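Putative short-chain dehydrogenase/reductase (Burkholderia xenovorans, PDB 5JY1) binds NAD and is probably an oxidoreductase of the short-chain dehydrogenase/reductase family, perhaps a 3-oxoacyl-[acyl-carrier-protein] reductase. Local coordinates at residues A[13-18]-A[141-146]; A[133-138]-A[180-185]; A[150-155]-A[255-260]; A[221-224]-A[229-232]. One frame throughout, in Å; residues are numbered along the deposited sequence. Where two conformers were deposited one is given.

Interaction 1: A[13-18]-A[141-146]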
# COMPACT_ATOMS: atom_id res chain seq x y z
N GLU A 13 13.11 29.42 -9.14
CA GLU A 13 13.73 30.45 -9.95
C GLU A 13 14.45 29.83 -11.14
O GLU A 13 15.06 28.76 -11.04
CB GLU A 13 14.70 31.28 -9.11
CG GLU A 13 14.02 32.36 -8.29
CD GLU A 13 14.99 33.16 -7.45
OE1 GLU A 13 16.21 32.95 -7.58
OE2 GLU A 13 14.52 34.01 -6.66
N GLN A 14 14.36 30.51 -12.29
CA GLN A 14 14.96 30.11 -13.55
C GLN A 14 14.43 28.77 -14.08
O GLN A 14 15.02 28.18 -14.98
CB GLN A 14 16.49 30.06 -13.46
CG GLN A 14 17.15 31.44 -13.44
CD GLN A 14 17.14 32.07 -12.06
OE1 GLN A 14 17.55 31.45 -11.08
NE2 GLN A 14 16.67 33.31 -11.98
N ARG A 15 13.30 28.28 -13.55
CA ARG A 15 12.65 27.09 -14.08
C ARG A 15 11.38 27.47 -14.83
O ARG A 15 10.77 28.52 -14.60
CB ARG A 15 12.31 26.10 -12.95
CG ARG A 15 13.54 25.58 -12.20
CD ARG A 15 14.38 24.65 -13.08
NE ARG A 15 15.61 24.22 -12.41
CZ ARG A 15 16.60 23.54 -13.00
NH1 ARG A 15 16.51 23.21 -14.28
NH2 ARG A 15 17.68 23.21 -12.32
N VAL A 16 10.97 26.60 -15.76
CA VAL A 16 9.80 26.81 -16.60
C VAL A 16 8.84 25.65 -16.35
O VAL A 16 9.27 24.49 -16.33
CB VAL A 16 10.19 26.90 -18.09
CG1 VAL A 16 8.96 27.14 -18.97
CG2 VAL A 16 11.22 28.00 -18.31
N ALA A 17 7.56 25.96 -16.14
CA ALA A 17 6.55 24.97 -15.79
C ALA A 17 5.38 25.05 -16.76
O ALA A 17 5.01 26.13 -17.22
CB ALA A 17 6.04 25.18 -14.34
N LEU A 18 4.81 23.89 -17.08
CA LEU A 18 3.57 23.82 -17.85
C LEU A 18 2.53 23.08 -17.01
O LEU A 18 2.77 21.94 -16.59
CB LEU A 18 3.80 23.14 -19.20
CG LEU A 18 2.62 23.06 -20.18
CD1 LEU A 18 3.15 22.91 -21.60
CD2 LEU A 18 1.69 21.87 -19.86
N ARG A 141 18.42 18.38 -20.98
CA ARG A 141 18.96 19.21 -19.91
C ARG A 141 19.31 18.42 -18.66
O ARG A 141 19.85 19.00 -17.71
CB ARG A 141 17.96 20.32 -19.58
CG ARG A 141 17.85 21.34 -20.71
CD ARG A 141 16.58 22.14 -20.63
NE ARG A 141 16.52 23.12 -21.71
CZ ARG A 141 16.20 22.82 -22.97
NH1 ARG A 141 15.89 21.57 -23.31
NH2 ARG A 141 16.18 23.77 -23.90
N ARG A 142 19.01 17.12 -18.66
CA ARG A 142 19.26 16.24 -17.51
C ARG A 142 18.64 16.82 -16.24
O ARG A 142 19.26 16.83 -15.17
CB ARG A 142 20.76 15.98 -17.33
CG ARG A 142 21.45 15.39 -18.56
CD ARG A 142 20.92 14.00 -18.87
NE ARG A 142 21.85 13.18 -19.65
CZ ARG A 142 21.67 12.84 -20.93
NH1 ARG A 142 20.60 13.24 -21.59
NH2 ARG A 142 22.56 12.07 -21.54
N TRP A 143 17.40 17.30 -16.35
CA TRP A 143 16.67 17.83 -15.19
C TRP A 143 15.19 17.86 -15.54
O TRP A 143 14.80 18.48 -16.54
CB TRP A 143 17.17 19.25 -14.82
CG TRP A 143 16.89 19.67 -13.37
CD1 TRP A 143 17.79 19.68 -12.33
CD2 TRP A 143 15.65 20.16 -12.82
NE1 TRP A 143 17.18 20.13 -11.18
CE2 TRP A 143 15.87 20.44 -11.45
CE3 TRP A 143 14.38 20.39 -13.35
CZ2 TRP A 143 14.87 20.93 -10.61
CZ3 TRP A 143 13.38 20.88 -12.53
CH2 TRP A 143 13.63 21.15 -11.16
N GLY A 144 14.36 17.23 -14.72
CA GLY A 144 12.93 17.27 -14.95
C GLY A 144 12.15 16.94 -13.70
O GLY A 144 12.61 16.17 -12.84
N ARG A 145 10.96 17.52 -13.60
CA ARG A 145 10.00 17.21 -12.54
C ARG A 145 8.64 17.04 -13.19
O ARG A 145 8.13 17.97 -13.83
CB ARG A 145 9.94 18.33 -11.49
CG ARG A 145 11.26 18.60 -10.80
CD ARG A 145 11.53 17.53 -9.74
NE ARG A 145 12.71 17.82 -8.93
CZ ARG A 145 13.96 17.50 -9.25
NH1 ARG A 145 14.24 16.87 -10.39
NH2 ARG A 145 14.95 17.81 -8.41
N ILE A 146 8.04 15.86 -13.03
CA ILE A 146 6.70 15.59 -13.53
C ILE A 146 5.81 15.31 -12.34
O ILE A 146 6.14 14.47 -11.49
CB ILE A 146 6.69 14.42 -14.53
CG1 ILE A 146 7.56 14.78 -15.75
CG2 ILE A 146 5.25 14.08 -14.96
CD1 ILE A 146 7.75 13.65 -16.76

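Interaction 2: A[133-138]-A[180-185]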
# COMPACT_ATOMS: atom_id res chain seq x y z
N ALA A 133 6.19 14.21 -24.48
CA ALA A 133 6.63 15.43 -25.16
C ALA A 133 7.58 16.25 -24.28
O ALA A 133 8.62 16.72 -24.77
CB ALA A 133 5.43 16.28 -25.56
N ALA A 134 7.25 16.41 -23.00
CA ALA A 134 8.12 17.16 -22.09
C ALA A 134 9.44 16.43 -21.84
O ALA A 134 10.46 17.07 -21.57
CB ALA A 134 7.39 17.41 -20.76
N PHE A 135 9.42 15.10 -21.95
CA PHE A 135 10.63 14.30 -21.79
C PHE A 135 11.77 14.76 -22.69
O PHE A 135 12.94 14.67 -22.30
CB PHE A 135 10.28 12.83 -22.08
CG PHE A 135 11.47 11.92 -22.17
CD1 PHE A 135 12.10 11.46 -21.02
CD2 PHE A 135 11.90 11.45 -23.41
CE1 PHE A 135 13.17 10.58 -21.10
CE2 PHE A 135 12.97 10.58 -23.50
CZ PHE A 135 13.61 10.15 -22.36
N VAL A 136 11.47 15.24 -23.90
CA VAL A 136 12.52 15.56 -24.86
C VAL A 136 13.39 16.70 -24.32
O VAL A 136 14.61 16.52 -24.18
CB VAL A 136 11.94 15.87 -26.25
CG1 VAL A 136 13.04 16.31 -27.22
CG2 VAL A 136 11.19 14.64 -26.77
N PRO A 137 12.84 17.88 -23.99
CA PRO A 137 13.71 18.92 -23.41
C PRO A 137 14.26 18.55 -22.03
O PRO A 137 15.37 18.99 -21.70
CB PRO A 137 12.80 20.15 -23.35
CG PRO A 137 11.42 19.59 -23.30
CD PRO A 137 11.47 18.39 -24.20
N MET A 138 13.52 17.77 -21.23
CA MET A 138 14.02 17.38 -19.91
C MET A 138 15.23 16.46 -20.02
O MET A 138 16.22 16.63 -19.31
CB MET A 138 12.91 16.70 -19.10
CG MET A 138 11.79 17.61 -18.67
SD MET A 138 10.52 16.65 -17.82
CE MET A 138 9.33 17.92 -17.41
N SER A 180 10.76 4.95 -12.67
CA SER A 180 11.75 3.88 -12.73
C SER A 180 12.77 4.12 -13.84
O SER A 180 13.98 4.00 -13.63
CB SER A 180 11.04 2.55 -12.92
OG SER A 180 11.93 1.49 -13.15
N GLU A 181 12.28 4.45 -15.05
CA GLU A 181 13.16 4.52 -16.21
C GLU A 181 13.87 5.86 -16.37
O GLU A 181 15.01 5.90 -16.84
CB GLU A 181 12.38 4.22 -17.49
CG GLU A 181 11.72 2.85 -17.53
CD GLU A 181 11.29 2.46 -18.95
OE1 GLU A 181 10.51 1.49 -19.10
OE2 GLU A 181 11.75 3.13 -19.90
N TRP A 182 13.20 6.97 -16.04
CA TRP A 182 13.72 8.28 -16.40
C TRP A 182 14.57 8.91 -15.31
O TRP A 182 15.16 9.98 -15.54
CB TRP A 182 12.56 9.20 -16.79
CG TRP A 182 11.90 8.80 -18.12
CD1 TRP A 182 12.33 7.84 -19.01
CD2 TRP A 182 10.72 9.38 -18.69
NE1 TRP A 182 11.48 7.79 -20.10
CE2 TRP A 182 10.48 8.72 -19.92
CE3 TRP A 182 9.84 10.38 -18.27
CZ2 TRP A 182 9.39 9.03 -20.74
CZ3 TRP A 182 8.76 10.69 -19.08
CH2 TRP A 182 8.55 10.03 -20.31
N GLY A 183 14.71 8.25 -14.16
CA GLY A 183 15.61 8.74 -13.14
C GLY A 183 17.05 8.84 -13.60
O GLY A 183 17.80 9.67 -13.09
N ARG A 184 17.44 8.03 -14.60
CA ARG A 184 18.81 8.10 -15.10
C ARG A 184 19.13 9.46 -15.70
O ARG A 184 20.31 9.80 -15.83
CB ARG A 184 19.04 6.99 -16.14
CG ARG A 184 18.37 7.18 -17.50
CD ARG A 184 18.66 5.95 -18.35
NE ARG A 184 18.28 6.05 -19.78
CZ ARG A 184 17.04 5.88 -20.24
NH1 ARG A 184 16.04 5.64 -19.41
NH2 ARG A 184 16.79 5.97 -21.54
N PHE A 185 18.11 10.24 -16.06
CA PHE A 185 18.29 11.58 -16.58
C PHE A 185 17.99 12.66 -15.55
O PHE A 185 17.81 13.82 -15.93
CB PHE A 185 17.40 11.82 -17.81
CG PHE A 185 17.68 10.90 -18.97
CD1 PHE A 185 18.94 10.81 -19.52
CD2 PHE A 185 16.65 10.14 -19.52
CE1 PHE A 185 19.19 9.97 -20.62
CE2 PHE A 185 16.88 9.31 -20.62
CZ PHE A 185 18.16 9.22 -21.16

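Interaction 3: A[150-155]-A[255-260]. With NAD (nicotinamide-adenine-dinucleotide), chain E.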
# COMPACT_ATOMS: atom_id res chain seq x y z
N TYR A 150 -3.74 11.94 -9.24
CA TYR A 150 -4.70 10.85 -9.24
C TYR A 150 -5.72 11.18 -8.16
O TYR A 150 -5.96 12.36 -7.89
CB TYR A 150 -4.00 9.48 -9.08
CG TYR A 150 -3.54 9.08 -7.69
CD1 TYR A 150 -2.49 9.75 -7.06
CD2 TYR A 150 -4.13 8.00 -7.04
CE1 TYR A 150 -2.06 9.36 -5.79
CE2 TYR A 150 -3.71 7.61 -5.79
CZ TYR A 150 -2.69 8.29 -5.17
OH TYR A 150 -2.29 7.89 -3.92
N SER A 151 -6.36 10.18 -7.55
CA SER A 151 -7.43 10.49 -6.62
C SER A 151 -7.55 9.39 -5.57
O SER A 151 -7.33 8.21 -5.85
CB SER A 151 -8.77 10.65 -7.35
OG SER A 151 -9.83 10.85 -6.41
N ILE A 152 -7.94 9.81 -4.37
CA ILE A 152 -8.32 8.87 -3.31
C ILE A 152 -9.44 7.94 -3.77
O ILE A 152 -9.57 6.82 -3.25
CB ILE A 152 -8.70 9.65 -2.04
CG1 ILE A 152 -8.92 8.70 -0.86
CG2 ILE A 152 -9.97 10.45 -2.26
CD1 ILE A 152 -9.16 9.42 0.44
N ASP A 153 -10.25 8.37 -4.75
CA ASP A 153 -11.31 7.51 -5.27
C ASP A 153 -10.76 6.22 -5.86
O ASP A 153 -11.47 5.20 -5.88
CB ASP A 153 -12.13 8.25 -6.34
CG ASP A 153 -13.05 9.32 -5.76
OD1 ASP A 153 -13.16 9.47 -4.52
OD2 ASP A 153 -13.70 10.00 -6.58
N THR A 154 -9.53 6.23 -6.38
CA THR A 154 -8.93 5.02 -6.94
C THR A 154 -8.64 3.99 -5.86
O THR A 154 -8.46 2.81 -6.18
CB THR A 154 -7.61 5.29 -7.66
OG1 THR A 154 -6.61 5.67 -6.70
CG2 THR A 154 -7.77 6.40 -8.67
N GLU A 155 -8.54 4.43 -4.61
CA GLU A 155 -8.22 3.56 -3.49
C GLU A 155 -9.45 3.12 -2.71
O GLU A 155 -9.44 2.02 -2.14
CB GLU A 155 -7.22 4.29 -2.57
CG GLU A 155 -5.87 4.47 -3.24
CD GLU A 155 -5.04 5.64 -2.73
OE1 GLU A 155 -5.60 6.53 -2.05
OE2 GLU A 155 -3.83 5.67 -3.04
N GLY A 255 -5.84 16.83 3.91
CA GLY A 255 -6.22 16.99 5.30
C GLY A 255 -6.23 15.71 6.08
O GLY A 255 -6.78 15.67 7.19
N GLY A 256 -5.66 14.64 5.53
CA GLY A 256 -5.68 13.35 6.18
C GLY A 256 -6.82 12.43 5.80
O GLY A 256 -6.94 11.36 6.38
N LEU A 257 -7.65 12.82 4.82
CA LEU A 257 -8.84 12.04 4.48
C LEU A 257 -8.53 10.58 4.17
O LEU A 257 -9.34 9.70 4.46
CB LEU A 257 -9.57 12.68 3.29
CG LEU A 257 -10.90 12.02 2.87
CD1 LEU A 257 -11.95 12.23 3.93
CD2 LEU A 257 -11.40 12.54 1.53
N HIS A 258 -7.35 10.30 3.61
CA HIS A 258 -6.98 8.92 3.28
C HIS A 258 -7.01 7.99 4.49
O HIS A 258 -7.18 6.78 4.33
CB HIS A 258 -5.59 8.90 2.64
CG HIS A 258 -4.51 9.36 3.56
ND1 HIS A 258 -3.74 8.48 4.29
CD2 HIS A 258 -4.09 10.60 3.92
CE1 HIS A 258 -2.90 9.15 5.06
NE2 HIS A 258 -3.09 10.45 4.85
N LEU A 259 -6.87 8.53 5.71
CA LEU A 259 -6.90 7.66 6.89
C LEU A 259 -8.30 7.11 7.15
O LEU A 259 -8.47 5.88 7.10
CB LEU A 259 -6.31 8.40 8.10
CG LEU A 259 -4.80 8.65 8.08
CD1 LEU A 259 -4.40 9.56 9.27
CD2 LEU A 259 -4.02 7.35 8.12
N PRO A 260 -9.33 7.93 7.42
CA PRO A 260 -10.66 7.34 7.63
C PRO A 260 -11.35 6.90 6.35
O PRO A 260 -12.33 6.16 6.43
CB PRO A 260 -11.45 8.47 8.31
CG PRO A 260 -10.83 9.72 7.75
CD PRO A 260 -9.36 9.40 7.62
PA NAD E . -11.61 21.55 -12.22
O1A NAD E . -12.82 20.93 -12.84
O2A NAD E . -11.93 22.62 -11.18
O5B NAD E . -10.59 22.18 -13.38
C5B NAD E . -10.39 21.40 -14.51
C4B NAD E . -9.57 22.26 -15.56
O4B NAD E . -9.28 21.50 -16.56
C3B NAD E . -10.51 23.38 -16.12
O3B NAD E . -9.85 24.61 -16.11
C2B NAD E . -10.81 22.91 -17.52
O2B NAD E . -11.22 24.06 -18.41
C1B NAD E . -9.67 22.35 -17.87
N9A NAD E . -9.84 21.44 -18.98
C8A NAD E . -10.88 20.62 -19.18
N7A NAD E . -10.68 19.96 -20.30
C5A NAD E . -9.51 20.37 -20.80
C6A NAD E . -8.84 19.99 -21.97
N6A NAD E . -9.09 19.05 -23.06
N1A NAD E . -7.68 20.54 -22.26
C2A NAD E . -7.14 21.48 -21.42
N3A NAD E . -7.78 21.86 -20.29
C4A NAD E . -8.99 21.28 -19.99
O3 NAD E . -10.73 20.33 -11.53
PN NAD E . -10.09 20.25 -10.03
O1N NAD E . -11.20 19.95 -9.04
O2N NAD E . -9.36 21.53 -9.60
O5D NAD E . -9.07 18.95 -10.04
C5D NAD E . -7.81 19.07 -10.69
C4D NAD E . -7.04 17.70 -10.64
O4D NAD E . -7.07 17.20 -9.41
C3D NAD E . -7.78 16.69 -11.53
O3D NAD E . -6.92 15.86 -12.14
C2D NAD E . -8.65 15.92 -10.51
O2D NAD E . -9.01 14.61 -11.13
C1D NAD E . -7.87 15.80 -9.46
N1N NAD E . -8.60 15.65 -8.22
C2N NAD E . -9.20 16.71 -7.62
C3N NAD E . -9.90 16.56 -6.42
C7N NAD E . -10.57 17.74 -5.75
O7N NAD E . -11.03 17.63 -4.62
N7N NAD E . -10.68 18.97 -6.42
C4N NAD E . -10.00 15.32 -5.85
C5N NAD E . -9.41 14.26 -6.44
C6N NAD E . -8.69 14.42 -7.63

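Interaction 4: A[221-224]-A[229-232]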
# COMPACT_ATOMS: atom_id res chain seq x y z
N LEU A 221 -7.70 16.85 9.77
CA LEU A 221 -7.43 18.27 9.99
C LEU A 221 -8.69 19.11 10.04
O LEU A 221 -8.60 20.31 10.34
CB LEU A 221 -6.48 18.80 8.90
CG LEU A 221 -5.02 18.38 9.17
CD1 LEU A 221 -4.14 18.58 7.95
CD2 LEU A 221 -4.46 19.18 10.36
N GLY A 222 -9.86 18.52 9.79
CA GLY A 222 -11.10 19.19 10.10
C GLY A 222 -11.41 20.42 9.27
O GLY A 222 -12.23 21.24 9.68
N ARG A 223 -10.77 20.57 8.11
CA ARG A 223 -11.07 21.70 7.24
C ARG A 223 -10.90 21.28 5.79
O ARG A 223 -10.22 20.30 5.48
CB ARG A 223 -10.18 22.90 7.57
CG ARG A 223 -8.75 22.70 7.17
CD ARG A 223 -7.85 23.86 7.60
NE ARG A 223 -6.46 23.50 7.34
CZ ARG A 223 -5.88 23.67 6.16
NH1 ARG A 223 -6.58 24.24 5.18
NH2 ARG A 223 -4.63 23.30 5.97
N SER A 224 -11.52 22.05 4.90
CA SER A 224 -11.43 21.79 3.46
C SER A 224 -10.19 22.45 2.87
O SER A 224 -9.68 23.44 3.39
CB SER A 224 -12.68 22.32 2.75
OG SER A 224 -13.86 21.77 3.31
N GLN A 229 -3.23 27.51 -1.33
CA GLN A 229 -2.52 27.46 -0.05
C GLN A 229 -2.25 26.04 0.42
O GLN A 229 -1.26 25.81 1.12
CB GLN A 229 -3.30 28.21 1.03
CG GLN A 229 -3.22 29.72 0.96
CD GLN A 229 -3.88 30.38 2.16
OE1 GLN A 229 -3.56 30.07 3.31
NE2 GLN A 229 -4.80 31.29 1.89
N ASP A 230 -3.11 25.09 0.06
CA ASP A 230 -2.96 23.72 0.56
C ASP A 230 -2.40 22.75 -0.46
O ASP A 230 -1.60 21.88 -0.09
CB ASP A 230 -4.30 23.19 1.08
CG ASP A 230 -4.75 23.88 2.35
OD1 ASP A 230 -3.94 23.93 3.30
OD2 ASP A 230 -5.88 24.40 2.40
N ILE A 231 -2.78 22.84 -1.74
CA ILE A 231 -2.24 21.93 -2.74
C ILE A 231 -0.99 22.50 -3.38
O ILE A 231 -0.02 21.76 -3.61
CB ILE A 231 -3.31 21.59 -3.81
CG1 ILE A 231 -4.66 21.26 -3.17
CG2 ILE A 231 -2.82 20.44 -4.71
CD1 ILE A 231 -4.64 20.12 -2.15
N GLY A 232 -1.00 23.80 -3.67
CA GLY A 232 0.12 24.49 -4.29
C GLY A 232 1.49 24.13 -3.73
O GLY A 232 2.40 23.77 -4.48

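Interaction 1: A[13-18]-A[141-146]
The guanidinium of R15 lies flat on the indole of W143. The two planes are 11° apart, and their centres are 3.6 Å from each other. This is a stacked cation-pi contact: R15 CZ sits over the five-membered ring, close to its normal. NH1 and NH2 spread over the same ring face. NH2 of R15 comes within 3.3 Å of NE1 of W143, but both are donors, so this is stacking and not a hydrogen bond. Further back, the CD methylene of R15 covers the six-membered ring, 4.1 Å from its centroid, as a CH-pi contact. The R15 chain bends about its CB-CG bond (chi2 -70°), which brings CD, NE and CZ across the indole one after another.

The opposite face of W143 carries the guanidinium of R145, with NH1 about 4.0 Å above the indole plane. The indole is therefore sandwiched between two arginines. R145 NH1 also donates to G144 O at 3.0 Å, from above the carbonyl plane, which helps to hold that group flat. Outside the two segments, R15 NH1 forms a salt bridge with D93, and W143 NE1 donates to E241.

The contact bridges the residues just before strands 16-20 and 144-149. Strand 94-97 lies between these two in the parallel Rossmann sheet. Here the stack spans that strand at the edge of the sheet where these parallel strands begin, away from the NAD site. Two likely positive charges share one electron-rich indole, and the acidic groups of D93 and E241 probably offset them.

Interaction 2: A[133-138]-A[180-185]
F135 reaches from helix 113-141 to the indole of W182, near the end of helix 162-182. Its CB is the first atom to touch: it lies over the six-membered ring, 4.1 Å from the centroid, as a CH-pi contact. CG follows over the CZ2 and CH2 side. CD1 comes down near the middle of the indole, 3.4 Å from W182 CE2. CE1 continues across the five-membered ring and meets W182 NE1 at 3.4 Å. With CG anti to the backbone N (chi1 171°), the phenyl ring is carried out over W182 as an offset stack. The ring planes are 25° apart. At its tip, CZ meets F185 CE2 at 3.8 Å, and this second ring pair is oblique.

The three rings form a buried aromatic cluster that joins the two helices, with I187 of the next strand packed against F135 and W182. R184 CG lies over one face of F185, F185 CE2 sits over the R184 guanidinium, and R184 NH1 donates to E181 O. E109 of the second subunit accepts from W182 NE1 and pairs with R184. The apolar cluster reaches the subunit interface, where its indole N-H and the neighbouring arginine both meet one carboxylate.

Interaction 3: A[150-155]-A[255-260]
I152 reaches H258 and L257 with a single methyl. The phenol ring of Y150 has T154 OG1 and E155 OE2 at its edge, and its OH donates to E155 OE2 at 2.8 Å, on the syn side but tilted 32° out of the carboxylate plane. Y150 O and S151 OG lie against the nicotinamide ring of NAD, with S151 OG 3.4 Å from C5N and Y150 O at the same distance from C6N. The imidazole of H258 stacks on H252, and its NE2 bonds to T247 O of the third subunit.

The contact between the segments is apolar. I152 CD1 lies 3.6 Å from H258 CA and 4.0 Å from L257 CG. CG1 is anti to the backbone N (chi1 -173°) and the chain runs on extended, so the methyl ends against the type I turn from G256 to L259. Behind I152, S151 OG accepts from D153 N at 3.0 Å, a capping bond in the turn that leads into the short helix. S151 O takes both the N and the OG1 of T154.

The residues of 150-155 lead from strand 144-149 into helix 153-156, over helix 162-182, which supplies the NAD-binding Y164 and K168. The other segment is the loop after strand 250-253, the last of this chain's sheet. D254 holds that loop by accepting from the backbone N of G256 and H258, and Y262 packs on both I152 and L257.

Interaction 4: A[221-224]-A[229-232]
R223 and D230 form a two-pronged, end-on salt bridge. NH1 of R223 donates to OD2 of D230 at 2.9 Å, and NH2 donates to OD1 at 2.8 Å. Each bond has an N-H...O angle of 161°. Both oxygens lie close to the guanidinium plane, but the carboxylate is turned 37° against it. OD2 is therefore met on its syn side, 30° out of the carboxylate plane, while OD1 is met from above that plane. R223 is extended from CG to NE, which carries its charged end across to the helix.

Both oxygens have further partners. OD2 also accepts from D226 N, just ahead of the helix. OD1 pairs with R244 of the third subunit as well. NH2 of R223 has a second, weak bond to R244 O of that subunit. With two arginines round it, the buried D230 carboxylate probably stays ionised.

The pair ties the loop after helix 211-217 to the start of helix 227-239. F245 of the third subunit packs on both residues, and Y274 of the fourth subunit packs on R223. I231, next in the helix, rests on A196 of the NAD-binding loop that follows strand 187-194.

Interactions 1 and 2 alternate along the chain and touch, with centres 11 Å apart. Interaction 2 uses helix 113-141; interaction 1 uses the turn and strand after it. W143 N probably bonds to M138 O. Interactions 3 and 4 form a second pair, 13 Å apart, joined by a probable bond from L221 N to G255 O. Interaction 4 falls within the chain between the two segments of interaction 3. About 28 Å separates the centres of interactions 1 and 3, at opposite ends of strand 144-149, which runs from W143 toward Y150 and S151 of the NAD pocket. One Rossmann sheet links a distal aromatic region to the cofactor end. All four have segments that meet neighbouring subunits of the tetramer.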